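Local structure of alanine racemase 1 (Caldanaerobacter subterraneus subsp. tengcongensis MB4, 4Y2W) at residues Y44-S49 with R245-F250; A52-K57 with Y374-I379; Y107-A112 with Q148-E153; A210-L215 with D221-G226; G269-T274 with L295-K300. The protein belongs to the alanine racemase family, combining an N-terminal TIM-barrel region with a C-terminal, mainly beta region in an assembly of two identical chains. The protein carries 1 engineered substitution. All blocks are in the same frame, centred on the assembly; numbering follows the deposited sequence.

Contact 1. Residues Y44-S49 with R245-F250; sequences YGHGAS and RETLRF
His46 turns its imidazole toward Leu248 and Thr247 and illustrates how one ring can meet an apolar and a polar neighbour at once. Leu248 supplies the apolar part. Its CD1 lies over one face of the ring, 3.9 Å from the centroid of the His46 ring and 15° off the normal, a CH-pi contact displaced toward the rim. Leu248 CB comes to 3.4 Å from His46 NE2, and the two side chains cross at a slant. Thr247 approaches at about a right angle. His46 NE2 gives it a weak hydrogen bond, 3.4 Å to Thr247 OG1 with an N-H...O angle of 142°. The rotation of the ring is also fixed from within its own segment, because His46 ND1 donates to Tyr44 O at 2.8 Å, meeting that oxygen from above its carbonyl plane. Thr247 OG1 is held more firmly by the carbonyl of Phe230, whose ring also meets that of His46. Since that carbonyl can only accept, the threonine hydroxyl probably directs its proton there and its oxygen serves as acceptor for the histidine. This buried joint links strand 248-260 to the segment after helix 40-45, next to pocket residue Tyr44. Both nitrogens appear to donate, consistent with a protonated imidazole.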
# COMPACT_ATOMS: atom_id res chain seq x y z
N TYR A 44 -1.73 4.76 10.81
CA TYR A 44 -1.57 5.60 9.62
C TYR A 44 -0.17 5.41 9.03
O TYR A 44 0.58 6.37 8.86
CB TYR A 44 -1.83 7.08 9.95
CG TYR A 44 -3.24 7.36 10.44
CD1 TYR A 44 -3.58 7.18 11.77
CD2 TYR A 44 -4.23 7.82 9.57
CE1 TYR A 44 -4.86 7.43 12.22
CE2 TYR A 44 -5.51 8.08 10.01
CZ TYR A 44 -5.83 7.88 11.34
OH TYR A 44 -7.10 8.14 11.80
N GLY A 45 0.19 4.16 8.75
CA GLY A 45 1.46 3.83 8.11
C GLY A 45 2.72 3.96 8.96
O GLY A 45 3.82 3.81 8.44
N HIS A 46 2.57 4.23 10.26
CA HIS A 46 3.72 4.38 11.16
C HIS A 46 4.12 3.07 11.85
O HIS A 46 5.20 2.99 12.43
CB HIS A 46 3.42 5.45 12.23
CG HIS A 46 3.33 6.84 11.70
ND1 HIS A 46 2.33 7.25 10.85
CD2 HIS A 46 4.11 7.93 11.91
CE1 HIS A 46 2.49 8.53 10.55
NE2 HIS A 46 3.56 8.97 11.19
N GLY A 47 3.24 2.07 11.80
CA GLY A 47 3.45 0.80 12.52
C GLY A 47 2.73 0.82 13.86
O GLY A 47 3.15 1.52 14.78
N ALA A 48 1.66 0.05 13.97
CA ALA A 48 0.82 0.04 15.16
C ALA A 48 1.55 -0.48 16.40
O ALA A 48 1.45 0.11 17.47
CB ALA A 48 -0.44 -0.78 14.92
N SER A 49 2.29 -1.57 16.24
CA SER A 49 3.03 -2.17 17.35
C SER A 49 3.78 -1.13 18.17
O SER A 49 3.51 -0.96 19.35
CB SER A 49 4.01 -3.23 16.85
OG SER A 49 3.31 -4.36 16.36
N ARG A 245 4.58 18.43 16.04
CA ARG A 245 5.93 18.10 15.59
C ARG A 245 5.87 17.03 14.50
O ARG A 245 4.91 16.26 14.41
CB ARG A 245 6.81 17.63 16.75
CG ARG A 245 6.91 18.65 17.88
CD ARG A 245 8.24 18.60 18.63
NE ARG A 245 8.48 17.32 19.31
CZ ARG A 245 9.23 16.32 18.84
NH1 ARG A 245 9.84 16.39 17.66
NH2 ARG A 245 9.37 15.22 19.58
N GLU A 246 6.91 16.98 13.68
CA GLU A 246 6.98 16.06 12.56
C GLU A 246 7.20 14.64 13.08
O GLU A 246 8.16 14.40 13.81
CB GLU A 246 8.11 16.46 11.62
CG GLU A 246 8.04 15.84 10.24
CD GLU A 246 9.15 16.35 9.34
OE1 GLU A 246 8.85 17.18 8.46
OE2 GLU A 246 10.31 15.93 9.52
N THR A 247 6.31 13.73 12.70
CA THR A 247 6.32 12.36 13.22
C THR A 247 6.90 11.33 12.25
O THR A 247 7.42 10.30 12.68
CB THR A 247 4.90 11.90 13.61
OG1 THR A 247 4.02 12.09 12.50
CG2 THR A 247 4.39 12.68 14.80
N LEU A 248 6.81 11.61 10.95
CA LEU A 248 7.30 10.69 9.92
C LEU A 248 8.18 11.39 8.89
O LEU A 248 7.83 12.46 8.40
CB LEU A 248 6.12 10.04 9.20
CG LEU A 248 6.46 9.07 8.07
CD1 LEU A 248 5.43 7.94 8.04
CD2 LEU A 248 6.56 9.75 6.72
N ARG A 249 9.30 10.76 8.56
CA ARG A 249 10.12 11.19 7.42
C ARG A 249 10.27 10.04 6.42
O ARG A 249 10.89 9.02 6.72
CB ARG A 249 11.50 11.67 7.88
CG ARG A 249 11.47 12.92 8.74
CD ARG A 249 12.73 13.75 8.52
NE ARG A 249 13.94 12.94 8.64
CZ ARG A 249 15.10 13.19 8.02
NH1 ARG A 249 15.25 14.24 7.21
NH2 ARG A 249 16.12 12.37 8.21
N PHE A 250 9.69 10.21 5.24
CA PHE A 250 9.76 9.23 4.17
C PHE A 250 10.99 9.55 3.33
O PHE A 250 11.01 10.57 2.64
CB PHE A 250 8.48 9.29 3.32
CG PHE A 250 8.31 8.16 2.33
CD1 PHE A 250 9.13 7.03 2.35
CD2 PHE A 250 7.28 8.23 1.40
CE1 PHE A 250 8.94 6.01 1.43
CE2 PHE A 250 7.09 7.21 0.49
CZ PHE A 250 7.92 6.10 0.50

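Contact 2. Residues A52-K57 with Y374-I379; sequences AKFLEK and YFYDGI
Tyr376 receives Phe54 over one face of its ring, near the rim, a small surface example of aromatic packing between a helix and a strand end. From CB, which points at the helix, CG swings anti to the backbone N (chi1 -164°) and comes within 3.9 Å of Phe54 CE2. The next atom, Tyr376 CD1, makes the tightest approach, 3.6 Å to Phe54 CE2. Further out, Tyr376 CE1 is shared equally, 3.8 Å from both Phe54 CD2 and Phe54 CE2. Phe54 CE2 therefore rests over one face of the tyrosine, toward the rim, while Asp377 OD1 lies over the opposite face. The planes stand at 53°, an oblique pairing with centroids of the Phe54 and Tyr376 rings 5.1 Å apart. Phe54 has its own cover, since Lys57 CE sits above the centre of its ring. Tyr376 opens a type I' turn that links strands 372-376 and 379-384 as a tight hairpin. Helix 48-58 packs beside it, Phe54 also touching Leu15 and Ile381 and Tyr376 reaching Asp16 of helix 15-28.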
# COMPACT_ATOMS: atom_id res chain seq x y z
N ALA A 52 1.55 1.98 19.39
CA ALA A 52 0.70 1.57 20.51
C ALA A 52 1.52 1.37 21.77
O ALA A 52 1.12 1.79 22.86
CB ALA A 52 -0.06 0.30 20.16
N LYS A 53 2.67 0.73 21.63
CA LYS A 53 3.58 0.49 22.75
C LYS A 53 3.92 1.81 23.44
O LYS A 53 3.82 1.91 24.66
CB LYS A 53 4.87 -0.20 22.27
CG LYS A 53 5.81 -0.67 23.38
CD LYS A 53 7.28 -0.58 22.97
CE LYS A 53 8.23 -0.91 24.11
NZ LYS A 53 8.62 -2.35 24.13
N PHE A 54 4.30 2.81 22.66
CA PHE A 54 4.76 4.08 23.22
C PHE A 54 3.64 5.01 23.70
O PHE A 54 3.85 5.81 24.62
CB PHE A 54 5.70 4.80 22.24
CG PHE A 54 7.14 4.40 22.40
CD1 PHE A 54 7.57 3.14 21.99
CD2 PHE A 54 8.05 5.25 23.01
CE1 PHE A 54 8.89 2.76 22.16
CE2 PHE A 54 9.37 4.86 23.19
CZ PHE A 54 9.79 3.62 22.76
N LEU A 55 2.45 4.90 23.10
CA LEU A 55 1.28 5.63 23.60
C LEU A 55 0.73 4.98 24.88
O LEU A 55 0.18 5.67 25.74
CB LEU A 55 0.19 5.72 22.53
CG LEU A 55 0.51 6.64 21.34
CD1 LEU A 55 -0.59 6.52 20.28
CD2 LEU A 55 0.68 8.09 21.77
N GLU A 56 0.88 3.66 25.00
CA GLU A 56 0.52 2.96 26.24
C GLU A 56 1.40 3.40 27.41
O GLU A 56 0.90 3.54 28.53
CB GLU A 56 0.62 1.44 26.04
CG GLU A 56 0.19 0.63 27.26
CD GLU A 56 0.18 -0.87 26.99
OE1 GLU A 56 1.18 -1.38 26.44
OE2 GLU A 56 -0.81 -1.53 27.34
N LYS A 57 2.70 3.61 27.17
CA LYS A 57 3.60 4.16 28.19
C LYS A 57 3.16 5.57 28.59
O LYS A 57 3.23 5.94 29.76
CB LYS A 57 5.05 4.23 27.68
CG LYS A 57 5.75 2.90 27.43
CD LYS A 57 7.13 3.14 26.82
CE LYS A 57 7.74 1.88 26.21
NZ LYS A 57 8.52 1.07 27.18
N TYR A 374 12.53 3.34 13.86
CA TYR A 374 11.94 4.03 15.01
C TYR A 374 12.95 4.82 15.84
O TYR A 374 14.03 4.31 16.16
CB TYR A 374 11.19 3.03 15.89
CG TYR A 374 9.97 2.47 15.20
CD1 TYR A 374 8.77 3.17 15.19
CD2 TYR A 374 10.03 1.26 14.53
CE1 TYR A 374 7.66 2.67 14.54
CE2 TYR A 374 8.92 0.75 13.88
CZ TYR A 374 7.73 1.46 13.89
OH TYR A 374 6.63 0.96 13.25
N PHE A 375 12.58 6.05 16.18
CA PHE A 375 13.45 6.98 16.91
C PHE A 375 12.78 7.51 18.18
O PHE A 375 11.57 7.69 18.23
CB PHE A 375 13.82 8.16 16.02
CG PHE A 375 14.80 7.81 14.94
CD1 PHE A 375 14.36 7.31 13.72
CD2 PHE A 375 16.17 7.97 15.14
CE1 PHE A 375 15.26 6.99 12.72
CE2 PHE A 375 17.07 7.65 14.14
CZ PHE A 375 16.62 7.16 12.93
N TYR A 376 13.60 7.75 19.20
CA TYR A 376 13.15 8.34 20.46
C TYR A 376 14.29 9.15 21.09
O TYR A 376 15.38 8.61 21.33
CB TYR A 376 12.67 7.24 21.42
CG TYR A 376 11.84 7.77 22.58
CD1 TYR A 376 10.52 8.17 22.40
CD2 TYR A 376 12.39 7.86 23.86
CE1 TYR A 376 9.76 8.64 23.45
CE2 TYR A 376 11.64 8.34 24.92
CZ TYR A 376 10.33 8.73 24.72
OH TYR A 376 9.58 9.20 25.77
N ASP A 377 14.03 10.43 21.35
CA ASP A 377 15.04 11.37 21.84
C ASP A 377 16.27 11.44 20.93
O ASP A 377 17.40 11.62 21.41
CB ASP A 377 15.45 11.04 23.29
CG ASP A 377 14.31 11.26 24.29
OD1 ASP A 377 13.34 11.99 23.97
OD2 ASP A 377 14.39 10.72 25.42
N GLY A 378 16.06 11.31 19.62
CA GLY A 378 17.13 11.40 18.63
C GLY A 378 17.81 10.08 18.27
O GLY A 378 18.43 9.98 17.21
N ILE A 379 17.69 9.07 19.13
CA ILE A 379 18.38 7.80 18.96
C ILE A 379 17.45 6.73 18.38
O ILE A 379 16.27 6.67 18.72
CB ILE A 379 18.93 7.28 20.31
CG1 ILE A 379 19.71 8.39 21.05
CG2 ILE A 379 19.80 6.04 20.11
CD1 ILE A 379 20.89 8.95 20.28

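Contact 3. Residues Y107-A112 with Q148-E153; sequences YDIKYA and QKEILE
Ile109 lays its beta-branched side chain against the carboxylate arm of Glu150, a case of an aliphatic group packing on the stem and end of an acid. Ile109 CB is 3.6 Å from Glu150 CD, and Ile109 CG2 lies 3.4 Å from Glu150 OE2. The glutamate reaches this far because its chain runs extended beyond CG (chi2 -170°). Its other oxygen accepts a weak, bent hydrogen bond, 3.2 Å from Ile109 N to Glu150 OE1 at 124°. Glu153, one turn on, crosses Ile109 at about a right angle, its OE2 4.0 Å from Ile109 CG1. The contact joins the start of helix 109-121, with Asp108 at its N-cap, to helix 144-155 on the outside of the barrel; Met154 and Met157 add to the cover of Ile109. The polar ends have stronger partners elsewhere: Tyr141 OH bonds Glu150 OE1, and Lys113 forms a salt bridge with Glu153 OE1. Lying close to a helix N-terminus and bonded to a tyrosine hydroxyl, the Glu150 carboxylate is probably stabilised in its charged form.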
# COMPACT_ATOMS: atom_id res chain seq x y z
N TYR A 107 -24.76 -2.03 16.49
CA TYR A 107 -25.93 -1.21 16.15
C TYR A 107 -27.10 -2.04 15.61
O TYR A 107 -27.87 -1.57 14.78
CB TYR A 107 -25.54 -0.09 15.18
CG TYR A 107 -24.78 -0.56 13.95
CD1 TYR A 107 -25.45 -0.96 12.80
CD2 TYR A 107 -23.39 -0.60 13.95
CE1 TYR A 107 -24.76 -1.39 11.69
CE2 TYR A 107 -22.69 -1.03 12.84
CZ TYR A 107 -23.38 -1.42 11.71
OH TYR A 107 -22.69 -1.85 10.60
N ASP A 108 -27.23 -3.28 16.09
CA ASP A 108 -28.44 -4.07 15.88
C ASP A 108 -28.50 -5.20 16.91
O ASP A 108 -27.47 -5.71 17.35
CB ASP A 108 -28.54 -4.61 14.44
CG ASP A 108 -27.53 -5.71 14.15
OD1 ASP A 108 -26.32 -5.46 14.31
OD2 ASP A 108 -27.97 -6.82 13.77
N ILE A 109 -29.72 -5.57 17.29
CA ILE A 109 -29.95 -6.50 18.40
C ILE A 109 -29.53 -7.94 18.09
O ILE A 109 -29.04 -8.64 18.98
CB ILE A 109 -31.44 -6.48 18.86
CG1 ILE A 109 -31.61 -7.16 20.23
CG2 ILE A 109 -32.36 -7.13 17.83
CD1 ILE A 109 -30.85 -6.49 21.35
N LYS A 110 -29.71 -8.37 16.85
CA LYS A 110 -29.37 -9.74 16.47
C LYS A 110 -27.89 -10.01 16.67
O LYS A 110 -27.50 -11.08 17.12
CB LYS A 110 -29.76 -10.01 15.02
CG LYS A 110 -29.68 -11.48 14.62
CD LYS A 110 -29.81 -11.66 13.12
CE LYS A 110 -29.69 -13.13 12.74
NZ LYS A 110 -29.48 -13.30 11.27
N TYR A 111 -27.07 -9.02 16.32
CA TYR A 111 -25.62 -9.10 16.48
C TYR A 111 -25.22 -9.11 17.96
O TYR A 111 -24.37 -9.89 18.38
CB TYR A 111 -24.94 -7.94 15.74
CG TYR A 111 -23.42 -7.98 15.73
CD1 TYR A 111 -22.73 -9.06 15.19
CD2 TYR A 111 -22.68 -6.92 16.25
CE1 TYR A 111 -21.34 -9.09 15.18
CE2 TYR A 111 -21.29 -6.95 16.24
CZ TYR A 111 -20.63 -8.03 15.71
OH TYR A 111 -19.25 -8.05 15.70
N ALA A 112 -25.87 -8.26 18.75
CA ALA A 112 -25.64 -8.21 20.20
C ALA A 112 -25.91 -9.55 20.87
O ALA A 112 -25.16 -9.97 21.75
CB ALA A 112 -26.49 -7.13 20.83
N GLN A 148 -33.57 3.10 20.80
CA GLN A 148 -33.88 3.09 22.23
C GLN A 148 -34.32 1.72 22.71
O GLN A 148 -33.85 1.24 23.75
CB GLN A 148 -34.98 4.10 22.57
CG GLN A 148 -34.53 5.55 22.48
CD GLN A 148 -35.61 6.52 22.94
OE1 GLN A 148 -35.91 7.50 22.26
NE2 GLN A 148 -36.18 6.26 24.11
N LYS A 149 -35.21 1.08 21.96
CA LYS A 149 -35.73 -0.23 22.32
C LYS A 149 -34.61 -1.27 22.43
O LYS A 149 -34.46 -1.92 23.47
CB LYS A 149 -36.78 -0.70 21.31
CG LYS A 149 -37.54 -1.94 21.73
CD LYS A 149 -38.36 -2.52 20.60
CE LYS A 149 -39.04 -3.81 21.03
NZ LYS A 149 -39.92 -4.38 19.97
N GLU A 150 -33.82 -1.39 21.37
CA GLU A 150 -32.76 -2.40 21.29
C GLU A 150 -31.62 -2.12 22.27
O GLU A 150 -31.07 -3.04 22.87
CB GLU A 150 -32.22 -2.51 19.87
CG GLU A 150 -33.25 -2.99 18.86
CD GLU A 150 -32.66 -3.34 17.51
OE1 GLU A 150 -31.52 -2.93 17.23
OE2 GLU A 150 -33.35 -4.02 16.72
N ILE A 151 -31.27 -0.84 22.43
CA ILE A 151 -30.23 -0.45 23.38
C ILE A 151 -30.65 -0.77 24.82
O ILE A 151 -29.81 -1.16 25.63
CB ILE A 151 -29.88 1.05 23.24
CG1 ILE A 151 -29.13 1.28 21.92
CG2 ILE A 151 -29.02 1.54 24.40
CD1 ILE A 151 -29.07 2.73 21.48
N LEU A 152 -31.93 -0.61 25.13
CA LEU A 152 -32.44 -0.91 26.47
C LEU A 152 -32.43 -2.41 26.77
O LEU A 152 -32.24 -2.80 27.92
CB LEU A 152 -33.85 -0.33 26.67
CG LEU A 152 -33.90 1.19 26.95
CD1 LEU A 152 -35.29 1.75 26.69
CD2 LEU A 152 -33.46 1.49 28.38
N GLU A 153 -32.64 -3.23 25.75
CA GLU A 153 -32.54 -4.68 25.92
C GLU A 153 -31.10 -5.08 26.20
O GLU A 153 -30.83 -5.86 27.12
CB GLU A 153 -33.06 -5.40 24.67
CG GLU A 153 -33.38 -6.87 24.91
CD GLU A 153 -34.06 -7.54 23.72
OE1 GLU A 153 -34.03 -8.79 23.66
OE2 GLU A 153 -34.62 -6.83 22.86

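Contact 4. Residues A210-L215 with D221-G226; sequences AAILNL and DMVRPG. With PO4 (phosphate ion), chain C.
Ile212 and Val223 reach toward each other tip to tip across a beta-alpha-beta unit of the TIM barrel, in which helix 209-214 covers strand 222-224. The isoleucine holds CG1 anti to its carbonyl carbon, and a stretched chi2 of 156° sends CD1 on to the strand. There Ile212 CD1 meets Val223 CG1 at 3.3 Å, while Ile212 CG1 stands almost evenly between the two valine branches, 3.6 Å from Val223 CG1 and 3.7 Å from Val223 CG2. The CD1 methyl also reaches past the valine, 3.8 Å from Ile212 CD1 to Pro225 N. This is helix-to-strand packing of the apolar kind: no hydrogen bond crosses between the segments, and Ile212 also touches Ala207 of strand 203-208. Strand 222-224 is the eighth of the barrel, and Val223 bonds through its backbone to Lys34 and Met36 of the first, which closes the ring. Arg224, between Val223 and Pro225 in sequence, packs on Met36 and His205, and its NH2 bonds Ser167 O. Two residues after Arg224, the chain meets a phosphate ion, probably from the crystallisation liquor, and Gly226 N gives a weak hydrogen bond of 3.3 Å to phosphate O1.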
# COMPACT_ATOMS: atom_id res chain seq x y z
N ALA A 210 -11.11 17.21 13.89
CA ALA A 210 -11.70 18.46 13.43
C ALA A 210 -12.58 19.12 14.49
O ALA A 210 -12.51 20.33 14.71
CB ALA A 210 -12.51 18.22 12.16
N ALA A 211 -13.41 18.31 15.15
CA ALA A 211 -14.30 18.79 16.20
C ALA A 211 -13.56 19.03 17.52
O ALA A 211 -13.98 19.84 18.33
CB ALA A 211 -15.44 17.82 16.40
N ILE A 212 -12.46 18.31 17.73
CA ILE A 212 -11.65 18.50 18.94
C ILE A 212 -11.04 19.90 18.96
O ILE A 212 -10.95 20.52 20.03
CB ILE A 212 -10.54 17.43 19.03
CG1 ILE A 212 -11.15 16.06 19.31
CG2 ILE A 212 -9.54 17.77 20.14
CD1 ILE A 212 -10.28 14.90 18.86
N LEU A 213 -10.62 20.38 17.80
CA LEU A 213 -10.02 21.71 17.70
C LEU A 213 -11.07 22.81 17.80
O LEU A 213 -10.92 23.77 18.56
CB LEU A 213 -9.26 21.85 16.37
CG LEU A 213 -8.05 20.92 16.19
CD1 LEU A 213 -7.61 20.91 14.74
CD2 LEU A 213 -6.90 21.34 17.10
N ASN A 214 -12.15 22.65 17.04
CA ASN A 214 -13.17 23.68 16.89
C ASN A 214 -14.25 23.61 17.96
O ASN A 214 -14.47 24.57 18.71
CB ASN A 214 -13.84 23.55 15.51
CG ASN A 214 -12.86 23.66 14.36
OD1 ASN A 214 -11.69 24.00 14.55
ND2 ASN A 214 -13.34 23.36 13.15
N LEU A 215 -14.92 22.47 18.04
CA LEU A 215 -16.14 22.31 18.82
C LEU A 215 -15.86 21.85 20.24
O LEU A 215 -15.81 20.65 20.51
CB LEU A 215 -17.07 21.31 18.12
CG LEU A 215 -17.80 21.73 16.82
CD1 LEU A 215 -17.04 22.71 15.96
CD2 LEU A 215 -18.13 20.49 16.00
N ASP A 221 -17.32 12.68 27.08
CA ASP A 221 -16.55 11.87 28.02
C ASP A 221 -15.23 11.37 27.41
O ASP A 221 -14.28 11.11 28.14
CB ASP A 221 -17.37 10.66 28.47
CG ASP A 221 -18.72 11.05 29.06
OD1 ASP A 221 -18.76 11.89 29.97
OD2 ASP A 221 -19.74 10.50 28.59
N MET A 222 -15.20 11.22 26.09
CA MET A 222 -13.99 10.76 25.40
C MET A 222 -13.85 11.42 24.03
O MET A 222 -14.82 11.86 23.42
CB MET A 222 -14.02 9.23 25.27
CG MET A 222 -12.69 8.61 24.86
SD MET A 222 -12.63 6.83 25.13
CE MET A 222 -14.00 6.28 24.11
N VAL A 223 -12.61 11.48 23.56
CA VAL A 223 -12.25 12.16 22.32
C VAL A 223 -11.38 11.24 21.45
O VAL A 223 -10.63 10.41 21.97
CB VAL A 223 -11.59 13.52 22.68
CG1 VAL A 223 -10.27 13.75 21.97
CG2 VAL A 223 -12.57 14.66 22.44
N ARG A 224 -11.50 11.36 20.12
CA ARG A 224 -10.90 10.40 19.17
C ARG A 224 -9.89 11.01 18.19
O ARG A 224 -10.16 11.11 16.99
CB ARG A 224 -12.01 9.71 18.37
CG ARG A 224 -13.01 8.89 19.19
CD ARG A 224 -13.86 8.01 18.29
NE ARG A 224 -14.48 8.77 17.20
CZ ARG A 224 -15.77 9.13 17.14
NH1 ARG A 224 -16.64 8.80 18.09
NH2 ARG A 224 -16.19 9.83 16.09
N PRO A 225 -8.70 11.41 18.69
CA PRO A 225 -7.68 11.94 17.79
C PRO A 225 -7.01 10.83 16.97
O PRO A 225 -6.67 9.78 17.52
CB PRO A 225 -6.66 12.57 18.74
CG PRO A 225 -6.81 11.80 20.00
CD PRO A 225 -8.26 11.45 20.10
N GLY A 226 -6.84 11.07 15.68
CA GLY A 226 -6.18 10.12 14.78
C GLY A 226 -5.03 10.77 14.04
O GLY A 226 -3.92 10.87 14.57
P PO4 C . -9.39 11.62 12.54
O1 PO4 C . -8.55 12.63 13.30
O2 PO4 C . -10.48 12.33 11.76
O3 PO4 C . -10.02 10.66 13.52
O4 PO4 C . -8.50 10.87 11.58

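Contact 5. Residues G269-T274 with L295-K300; sequences GKSFVT and LSNNYK
Asn297 keeps CG anti to its carbonyl carbon (chi1 -71°), a setting that sends its amide across to Ser271 and Phe272. Ser271 answers with OG tucked between its backbone N and carbonyl carbon, while Phe272 CG is trans to the backbone N. The two ends of the amide are thereby sorted between two neighbours. Its nitrogen faces the hydroxyl, 3.2 Å from Asn297 ND2 to Ser271 OG, in a weak hydrogen bond with an angle of 128°. Its oxygen lies obliquely beside the phenyl group, with Asn297 OD1 3.4 Å from Phe272 CD2 and 3.8 Å from Phe272 CB. Ring and amide planes are only 16° apart, although the side chains cross at a slant. Asn297 sits third in a type II turn from Leu295 to Asn298, closed by a 3.0 Å bond from Asn298 N to Leu295 O. Strand 272-273 pairs antiparallel with strand 265-266, and Phe272 packs on Val311 and forms a cation-pi contact with Lys275. Close by, Lys270 makes a cation-pi contact with Tyr179 of the second subunit. Asn297 OD1 also accepts a hydrogen bond from Gly312 N. The carboxamide is consequently used at both ends, and with its oxygen taken up by a backbone N-H, the orientation that presents ND2 to the serine is the chemically sensible one.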
# COMPACT_ATOMS: atom_id res chain seq x y z
N GLY A 269 8.24 6.17 -22.27
CA GLY A 269 7.56 7.03 -23.24
C GLY A 269 8.30 8.30 -23.61
O GLY A 269 7.72 9.22 -24.20
N LYS A 270 9.59 8.37 -23.28
CA LYS A 270 10.40 9.57 -23.50
C LYS A 270 9.66 10.85 -23.07
O LYS A 270 9.75 11.87 -23.75
CB LYS A 270 10.84 9.65 -24.96
CG LYS A 270 11.38 8.34 -25.52
CD LYS A 270 12.41 8.54 -26.62
CE LYS A 270 11.85 9.22 -27.85
NZ LYS A 270 12.88 9.31 -28.92
N SER A 271 8.97 10.79 -21.94
CA SER A 271 8.14 11.90 -21.47
C SER A 271 8.95 13.14 -21.09
O SER A 271 8.42 14.25 -21.08
CB SER A 271 7.26 11.47 -20.29
OG SER A 271 7.99 11.40 -19.08
N PHE A 272 10.23 12.96 -20.77
CA PHE A 272 11.13 14.07 -20.45
C PHE A 272 12.37 14.03 -21.34
O PHE A 272 12.85 12.96 -21.72
CB PHE A 272 11.54 14.01 -18.97
CG PHE A 272 12.45 15.14 -18.54
CD1 PHE A 272 13.83 15.02 -18.65
CD2 PHE A 272 11.92 16.31 -18.00
CE1 PHE A 272 14.66 16.05 -18.25
CE2 PHE A 272 12.75 17.34 -17.60
CZ PHE A 272 14.12 17.22 -17.73
N VAL A 273 12.88 15.22 -21.66
CA VAL A 273 14.16 15.36 -22.35
C VAL A 273 14.92 16.54 -21.75
O VAL A 273 14.34 17.58 -21.47
CB VAL A 273 13.98 15.56 -23.87
CG1 VAL A 273 13.28 16.89 -24.18
CG2 VAL A 273 15.32 15.48 -24.59
N THR A 274 16.21 16.36 -21.53
CA THR A 274 17.05 17.42 -20.99
C THR A 274 17.15 18.57 -21.99
O THR A 274 17.25 18.35 -23.20
CB THR A 274 18.46 16.92 -20.65
OG1 THR A 274 18.99 16.17 -21.75
CG2 THR A 274 18.42 16.04 -19.41
N LEU A 295 2.91 11.98 -9.76
CA LEU A 295 4.00 12.91 -9.49
C LEU A 295 5.07 12.92 -10.59
O LEU A 295 6.01 13.72 -10.54
CB LEU A 295 4.66 12.60 -8.15
CG LEU A 295 3.76 12.61 -6.91
CD1 LEU A 295 4.60 12.33 -5.67
CD2 LEU A 295 3.02 13.92 -6.76
N SER A 296 4.94 12.04 -11.58
CA SER A 296 5.76 12.08 -12.79
C SER A 296 5.84 13.51 -13.35
O SER A 296 4.81 14.08 -13.73
CB SER A 296 5.16 11.17 -13.86
OG SER A 296 5.06 9.82 -13.42
N ASN A 297 7.05 14.08 -13.37
CA ASN A 297 7.28 15.44 -13.88
C ASN A 297 6.46 16.55 -13.20
O ASN A 297 6.16 17.57 -13.84
CB ASN A 297 7.04 15.50 -15.40
CG ASN A 297 8.12 14.79 -16.19
OD1 ASN A 297 9.28 15.19 -16.16
ND2 ASN A 297 7.73 13.75 -16.92
N ASN A 298 6.10 16.38 -11.93
CA ASN A 298 5.50 17.48 -11.15
C ASN A 298 5.54 17.23 -9.65
O ASN A 298 4.51 17.21 -8.97
CB ASN A 298 4.07 17.83 -11.61
CG ASN A 298 3.10 16.68 -11.44
OD1 ASN A 298 3.48 15.52 -11.55
ND2 ASN A 298 1.84 17.00 -11.18
N TYR A 299 6.75 17.03 -9.15
CA TYR A 299 7.03 17.17 -7.74
C TYR A 299 8.52 17.39 -7.56
O TYR A 299 9.31 17.04 -8.43
CB TYR A 299 6.55 15.95 -6.93
CG TYR A 299 6.29 16.26 -5.47
CD1 TYR A 299 5.24 17.11 -5.09
CD2 TYR A 299 7.08 15.72 -4.46
CE1 TYR A 299 5.00 17.41 -3.76
CE2 TYR A 299 6.85 16.01 -3.13
CZ TYR A 299 5.81 16.85 -2.78
OH TYR A 299 5.57 17.14 -1.45
N LYS A 300 8.89 17.98 -6.43
CA LYS A 300 10.29 18.20 -6.11
C LYS A 300 10.58 17.63 -4.73
O LYS A 300 9.86 17.92 -3.78
CB LYS A 300 10.62 19.69 -6.17
CG LYS A 300 10.33 20.32 -7.52
CD LYS A 300 10.60 21.82 -7.52
CE LYS A 300 10.31 22.42 -8.88
NZ LYS A 300 10.79 23.83 -8.98

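In the fold
Contacts 1 and 2 lie side by side, centres 11 Å apart, and touch where Tyr374 OH probably bonds His46 O; both use helix 48-58 and the large mixed sheet, tying barrel to C-terminal region. Their segments alternate along the chain. Contact 4, inside the barrel region and 20 Å from contact 1 between centres, touches it through Tyr44 and Gly226. Contact 3 falls earlier in sequence than contact 4, on barrel helices 109-121 and 144-155. Contact 5 comes after contact 4 and belongs to the C-terminal region, its centre 56 Å from that of contact 3. The two thus lie on opposite sides of the centre of an elongated chain.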